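Local coordinates for protein congerin-2 (Conger myriaster, PDB 1IS3) that binds beta-galactosides such as lactose as a homodimeric galectin, although its physiological role in the conger eel is not yet known, at residues F11-Y16 and K114-N119; E36-I41 and L120-G125. All coordinates share one frame; numbering follows the deposited sequence.

Overall arrangement
Both contacts use the strand 117-125 of the galectin beta-sandwich, and both are partly buried. Contact 1 (11-16 with 114-119) lies near one end of the sandwich, its centre about 14 Å from the centre of the chain; the centre of contact 2 (36-41 with 120-125) sits closer in, about 9 Å from that point. The first is true strand pairing, with backbone hydrogen bonds, two buried phenylalanines on one face and exposed residues on the other. The second has no bond between its segments and relies on van der Waals packing of Leu120 and Tyr122 against a beta turn and the residues flanking it. The two meet where Phe11 CB touches Ile121 CD1, at 4.1 Å.

Contact 1 of 2, residues F11-Y16 and K114-N119; sequences FKLGMY and KDAAFN
Phe11 and Phe118 form an antiparallel hydrogen-bonded pair, each giving its N-H to the carbonyl of the other. The bond from Phe11 N to Phe118 O is 2.9 Å long and nearly straight (173° at the hydrogen), with the donor in the carbonyl plane. The return bond, Phe118 N to Phe11 O, is equally long but more bent. Phe11 O also receives a CA-H...O contact from Ala117 CA at 3.2 Å. A third bond runs from Leu13 N to Ala116 O, prolonging the ladder past the non-hydrogen-bonded pair Lys12-Ala117.

Leu13 can be followed outward from the backbone. Its CB lies 3.8 Å from Ala116 O, the same oxygen that takes its N-H. Beyond the fork at CG, CD1 comes to 3.7 Å from Ala116 CA, while CD2 meets the methyl CB of Ala116 at 3.9 Å. Both methyls thus rest on Ala116, consistent with a short side chain there letting the leucine lie close to the backbone. One step back, where the strands proper pair, Lys12 lays its CG against Ala117 CB at 3.9 Å on the exposed face.

The phenylalanines point to the other face, into the sandwich, where both rings meet Phe92 edge-to-face and also touch Val34. The edge of the Phe11 ring faces Met15 C in plane. After Lys12 the chain reverses in a type II turn, with Gly14 at a positive phi that suits glycine; Met15 SD accepts a weak bond from Lys12 N. Backbone bonds therefore fix the register, while the residue types sort the faces: aromatic rings inward, lysine and alanine outward.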
loop_
_atom_site.group_PDB
_atom_site.type_symbol
_atom_site.label_atom_id
_atom_site.label_comp_id
_atom_site.label_asym_id
_atom_site.label_seq_id
_atom_site.Cartn_x
_atom_site.Cartn_y
_atom_site.Cartn_z
ATOM N N PHE A 11 2.620 6.596 7.368
ATOM C CA PHE A 11 1.498 6.393 8.296
ATOM C C PHE A 11 1.832 7.309 9.485
ATOM O O PHE A 11 2.717 7.054 10.297
ATOM C CB PHE A 11 1.447 4.927 8.719
ATOM C CG PHE A 11 0.359 4.537 9.724
ATOM C CD1 PHE A 11 -0.811 5.289 9.914
ATOM C CD2 PHE A 11 0.522 3.353 10.456
ATOM C CE1 PHE A 11 -1.788 4.852 10.809
ATOM C CE2 PHE A 11 -0.460 2.912 11.355
ATOM C CZ PHE A 11 -1.603 3.663 11.521
ATOM N N LYS A 12 1.153 8.442 9.520
ATOM C CA LYS A 12 1.396 9.519 10.473
ATOM C C LYS A 12 0.334 9.565 11.553
ATOM O O LYS A 12 -0.767 9.015 11.417
ATOM C CB LYS A 12 1.419 10.863 9.718
ATOM C CG LYS A 12 2.549 10.793 8.693
ATOM C CD LYS A 12 2.265 11.780 7.621
ATOM C CE LYS A 12 2.606 13.134 8.173
ATOM N NZ LYS A 12 1.525 14.080 7.893
ATOM N N LEU A 13 0.733 10.227 12.643
ATOM C CA LEU A 13 -0.121 10.544 13.781
ATOM C C LEU A 13 -1.474 11.052 13.304
ATOM O O LEU A 13 -1.570 12.000 12.503
ATOM C CB LEU A 13 0.595 11.606 14.579
ATOM C CG LEU A 13 0.989 11.484 16.047
ATOM C CD1 LEU A 13 1.814 10.278 16.394
ATOM C CD2 LEU A 13 1.880 12.699 16.322
ATOM N N GLY A 14 -2.534 10.335 13.687
ATOM C CA GLY A 14 -3.866 10.796 13.335
ATOM C C GLY A 14 -4.462 10.148 12.085
ATOM O O GLY A 14 -5.643 10.359 11.801
ATOM N N MET A 15 -3.679 9.399 11.320
ATOM C CA MET A 15 -4.192 8.658 10.185
ATOM C C MET A 15 -4.740 7.338 10.674
ATOM O O MET A 15 -4.388 6.904 11.781
ATOM C CB MET A 15 -3.100 8.364 9.187
ATOM C CG MET A 15 -2.768 9.663 8.473
ATOM S SD MET A 15 -1.307 9.510 7.437
ATOM C CE MET A 15 -2.004 8.541 6.118
ATOM N N TYR A 16 -5.545 6.647 9.884
ATOM C CA TYR A 16 -6.064 5.316 10.206
ATOM C C TYR A 16 -5.621 4.377 9.104
ATOM O O TYR A 16 -5.621 4.707 7.919
ATOM C CB TYR A 16 -7.588 5.256 10.255
ATOM C CG TYR A 16 -8.154 5.995 11.460
ATOM C CD1 TYR A 16 -8.013 7.390 11.558
ATOM C CD2 TYR A 16 -8.779 5.288 12.502
ATOM C CE1 TYR A 16 -8.470 8.080 12.684
ATOM C CE2 TYR A 16 -9.246 5.975 13.645
ATOM C CZ TYR A 16 -9.082 7.369 13.730
ATOM O OH TYR A 16 -9.488 8.083 14.872
ATOM N N LYS A 114 8.188 6.551 20.796
ATOM C CA LYS A 114 7.504 7.836 20.686
ATOM C C LYS A 114 7.559 8.370 19.240
ATOM O O LYS A 114 7.655 9.568 18.988
ATOM C CB LYS A 114 8.136 8.848 21.676
ATOM C CG LYS A 114 8.046 8.494 23.167
ATOM C CD LYS A 114 6.734 9.010 23.722
ATOM C CE LYS A 114 6.591 10.556 23.722
ATOM N NZ LYS A 114 7.533 11.292 24.572
ATOM N N ASP A 115 7.516 7.462 18.257
ATOM C CA ASP A 115 7.538 7.824 16.841
ATOM C C ASP A 115 6.256 8.492 16.360
ATOM O O ASP A 115 5.161 8.191 16.818
ATOM C CB ASP A 115 7.775 6.590 15.977
ATOM C CG ASP A 115 9.177 5.998 16.089
ATOM O OD1 ASP A 115 9.314 4.783 16.244
ATOM O OD2 ASP A 115 10.137 6.747 16.018
ATOM N N ALA A 116 6.354 9.394 15.376
ATOM C CA ALA A 116 5.170 10.068 14.888
ATOM C C ALA A 116 4.765 9.702 13.453
ATOM O O ALA A 116 3.718 10.126 12.961
ATOM C CB ALA A 116 5.375 11.587 14.962
ATOM N N ALA A 117 5.588 8.909 12.774
ATOM C CA ALA A 117 5.311 8.482 11.395
ATOM C C ALA A 117 6.050 7.165 11.151
ATOM O O ALA A 117 7.134 6.953 11.757
ATOM C CB ALA A 117 5.832 9.512 10.399
ATOM N N PHE A 118 5.519 6.293 10.274
ATOM C CA PHE A 118 6.149 5.007 9.953
ATOM C C PHE A 118 6.116 4.864 8.447
ATOM O O PHE A 118 5.075 5.170 7.843
ATOM C CB PHE A 118 5.377 3.819 10.557
ATOM C CG PHE A 118 5.336 3.915 12.064
ATOM C CD1 PHE A 118 6.494 3.628 12.816
ATOM C CD2 PHE A 118 4.173 4.358 12.695
ATOM C CE1 PHE A 118 6.466 3.808 14.203
ATOM C CE2 PHE A 118 4.161 4.530 14.088
ATOM C CZ PHE A 118 5.302 4.259 14.826
ATOM N N ASN A 119 7.217 4.390 7.865
ATOM C CA ASN A 119 7.246 4.229 6.427
ATOM C C ASN A 119 7.076 2.827 5.874
ATOM O O ASN A 119 7.193 2.630 4.644
ATOM C CB ASN A 119 8.538 4.841 5.881
ATOM C CG ASN A 119 8.339 6.339 5.607
ATOM O OD1 ASN A 119 7.425 7.025 6.070
ATOM N ND2 ASN A 119 9.229 6.966 4.861
#

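Contact 2 of 2, residues E36-I41 and L120-G125; sequences ESTDSI and LIYLAG
Tyr122 crosses both Thr38 and Ile41 at about a right angle, presenting its phenol end to the turn formed by residues 37-40, which leads into strand 40-48 and here packs on strand 117-125 of the same sheet. The hydroxyl OH lies 3.4 Å from Ile41 CD1 and 3.5 Å from Thr38 CA, and Thr38 CG2 lies obliquely to the ring, 3.8 Å from CZ. Ser37 O lies at the ring edge, near its plane. Ile41 also lies beside Trp69 of the glycan pocket.

Leu120, two residues earlier and on the same side of the strand, packs beside the tyrosine. Its CD2 branch presses on Ser37 CA at 3.5 Å. CB lies against the carbonyl of Glu36.

The turn is shaped by its own polar groups. Glu36 N and Ser37 N reach Ser40 O from opposite faces of its plane, a classic beta bulge. Ser37 OG accepts from Asp39 N in an ST turn, and Ser40 OG gives a 2.8 Å bond to Glu36 OE2, above the carboxylate plane.

In this crystal Tyr122 OH hydrogen-bonds to N4 of MES, probably from the crystallisation liquor, and Arg3 makes a cation-pi contact with the ring. Tyrosine suits this partly buried place: its flat ring offers carbons CZ and CE2 to Thr38 CG2, while its phenol end meets Ile41 CD1 and carries a hydroxyl that can still be satisfied.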
loop_
_atom_site.group_PDB
_atom_site.type_symbol
_atom_site.label_atom_id
_atom_site.label_comp_id
_atom_site.label_asym_id
_atom_site.label_seq_id
_atom_site.Cartn_x
_atom_site.Cartn_y
_atom_site.Cartn_z
ATOM N N GLU A 36 9.864 0.661 10.220
ATOM C CA GLU A 36 10.753 1.301 9.265
ATOM C C GLU A 36 11.316 0.271 8.316
ATOM O O GLU A 36 11.590 0.629 7.173
ATOM C CB GLU A 36 11.964 1.982 9.934
ATOM C CG GLU A 36 11.721 2.996 11.059
ATOM C CD GLU A 36 12.903 3.454 11.982
ATOM O OE1 GLU A 36 12.759 4.548 12.568
ATOM O OE2 GLU A 36 13.943 2.765 12.154
ATOM N N SER A 37 11.530 -0.999 8.692
ATOM C CA SER A 37 12.152 -1.983 7.835
ATOM C C SER A 37 11.793 -3.360 8.417
ATOM O O SER A 37 11.193 -3.446 9.491
ATOM C CB SER A 37 13.688 -1.772 7.842
ATOM O OG SER A 37 14.313 -2.129 9.082
ATOM N N THR A 38 12.183 -4.468 7.796
ATOM C CA THR A 38 11.923 -5.772 8.377
ATOM C C THR A 38 12.792 -6.050 9.609
ATOM O O THR A 38 12.645 -7.141 10.190
ATOM C CB THR A 38 12.131 -6.897 7.294
ATOM O OG1 THR A 38 13.497 -6.814 6.926
ATOM C CG2 THR A 38 11.150 -6.815 6.094
ATOM N N ASP A 39 13.715 -5.135 9.979
ATOM C CA ASP A 39 14.535 -5.276 11.176
ATOM C C ASP A 39 14.320 -4.115 12.151
ATOM O O ASP A 39 15.083 -3.947 13.108
ATOM C CB ASP A 39 16.046 -5.354 10.813
ATOM C CG ASP A 39 16.887 -5.991 11.918
ATOM O OD1 ASP A 39 17.956 -5.463 12.246
ATOM O OD2 ASP A 39 16.454 -7.001 12.469
ATOM N N SER A 40 13.293 -3.288 11.948
ATOM C CA SER A 40 13.041 -2.150 12.794
ATOM C C SER A 40 11.522 -2.033 12.809
ATOM O O SER A 40 10.935 -1.471 11.867
ATOM C CB SER A 40 13.706 -0.943 12.163
ATOM O OG SER A 40 13.455 0.165 13.015
ATOM N N ILE A 41 10.840 -2.610 13.817
ATOM C CA ILE A 41 9.372 -2.698 13.820
ATOM C C ILE A 41 8.892 -2.120 15.134
ATOM O O ILE A 41 9.265 -2.607 16.221
ATOM C CB ILE A 41 8.897 -4.199 13.679
ATOM C CG1 ILE A 41 9.405 -4.806 12.359
ATOM C CG2 ILE A 41 7.372 -4.267 13.689
ATOM C CD1 ILE A 41 9.235 -6.331 12.291
ATOM N N LEU A 120 6.767 1.840 6.710
ATOM C CA LEU A 120 6.582 0.483 6.214
ATOM C C LEU A 120 5.472 -0.235 6.996
ATOM O O LEU A 120 5.473 -0.222 8.236
ATOM C CB LEU A 120 7.891 -0.320 6.346
ATOM C CG LEU A 120 7.828 -1.795 5.908
ATOM C CD1 LEU A 120 7.560 -1.850 4.413
ATOM C CD2 LEU A 120 9.119 -2.516 6.199
ATOM N N ILE A 121 4.516 -0.812 6.292
ATOM C CA ILE A 121 3.473 -1.614 6.883
ATOM C C ILE A 121 3.574 -2.931 6.129
ATOM O O ILE A 121 3.601 -2.878 4.892
ATOM C CB ILE A 121 2.116 -0.939 6.652
ATOM C CG1 ILE A 121 2.029 0.362 7.414
ATOM C CG2 ILE A 121 1.019 -1.881 7.085
ATOM C CD1 ILE A 121 1.450 1.444 6.491
ATOM N N TYR A 122 3.668 -4.118 6.738
ATOM C CA TYR A 122 3.673 -5.334 5.968
ATOM C C TYR A 122 3.068 -6.477 6.755
ATOM O O TYR A 122 3.026 -6.461 8.000
ATOM C CB TYR A 122 5.087 -5.737 5.537
ATOM C CG TYR A 122 6.080 -6.235 6.587
ATOM C CD1 TYR A 122 6.245 -7.608 6.795
ATOM C CD2 TYR A 122 6.898 -5.337 7.259
ATOM C CE1 TYR A 122 7.238 -8.081 7.651
ATOM C CE2 TYR A 122 7.898 -5.815 8.125
ATOM C CZ TYR A 122 8.070 -7.190 8.318
ATOM O OH TYR A 122 9.094 -7.657 9.150
ATOM N N LEU A 123 2.621 -7.465 6.001
ATOM C CA LEU A 123 2.081 -8.698 6.564
ATOM C C LEU A 123 3.088 -9.779 6.247
ATOM O O LEU A 123 3.613 -9.825 5.121
ATOM C CB LEU A 123 0.717 -9.048 5.922
ATOM C CG LEU A 123 0.035 -10.319 6.439
ATOM C CD1 LEU A 123 -1.401 -10.072 6.894
ATOM C CD2 LEU A 123 0.092 -11.322 5.314
ATOM N N ALA A 124 3.337 -10.663 7.202
ATOM C CA ALA A 124 4.219 -11.794 6.978
ATOM C C ALA A 124 3.536 -13.063 7.522
ATOM O O ALA A 124 2.599 -13.017 8.321
ATOM C CB ALA A 124 5.540 -11.592 7.700
ATOM N N GLY A 125 3.993 -14.232 7.077
ATOM C CA GLY A 125 3.454 -15.509 7.541
ATOM C C GLY A 125 2.240 -16.037 6.749
ATOM O O GLY A 125 2.024 -15.724 5.570
#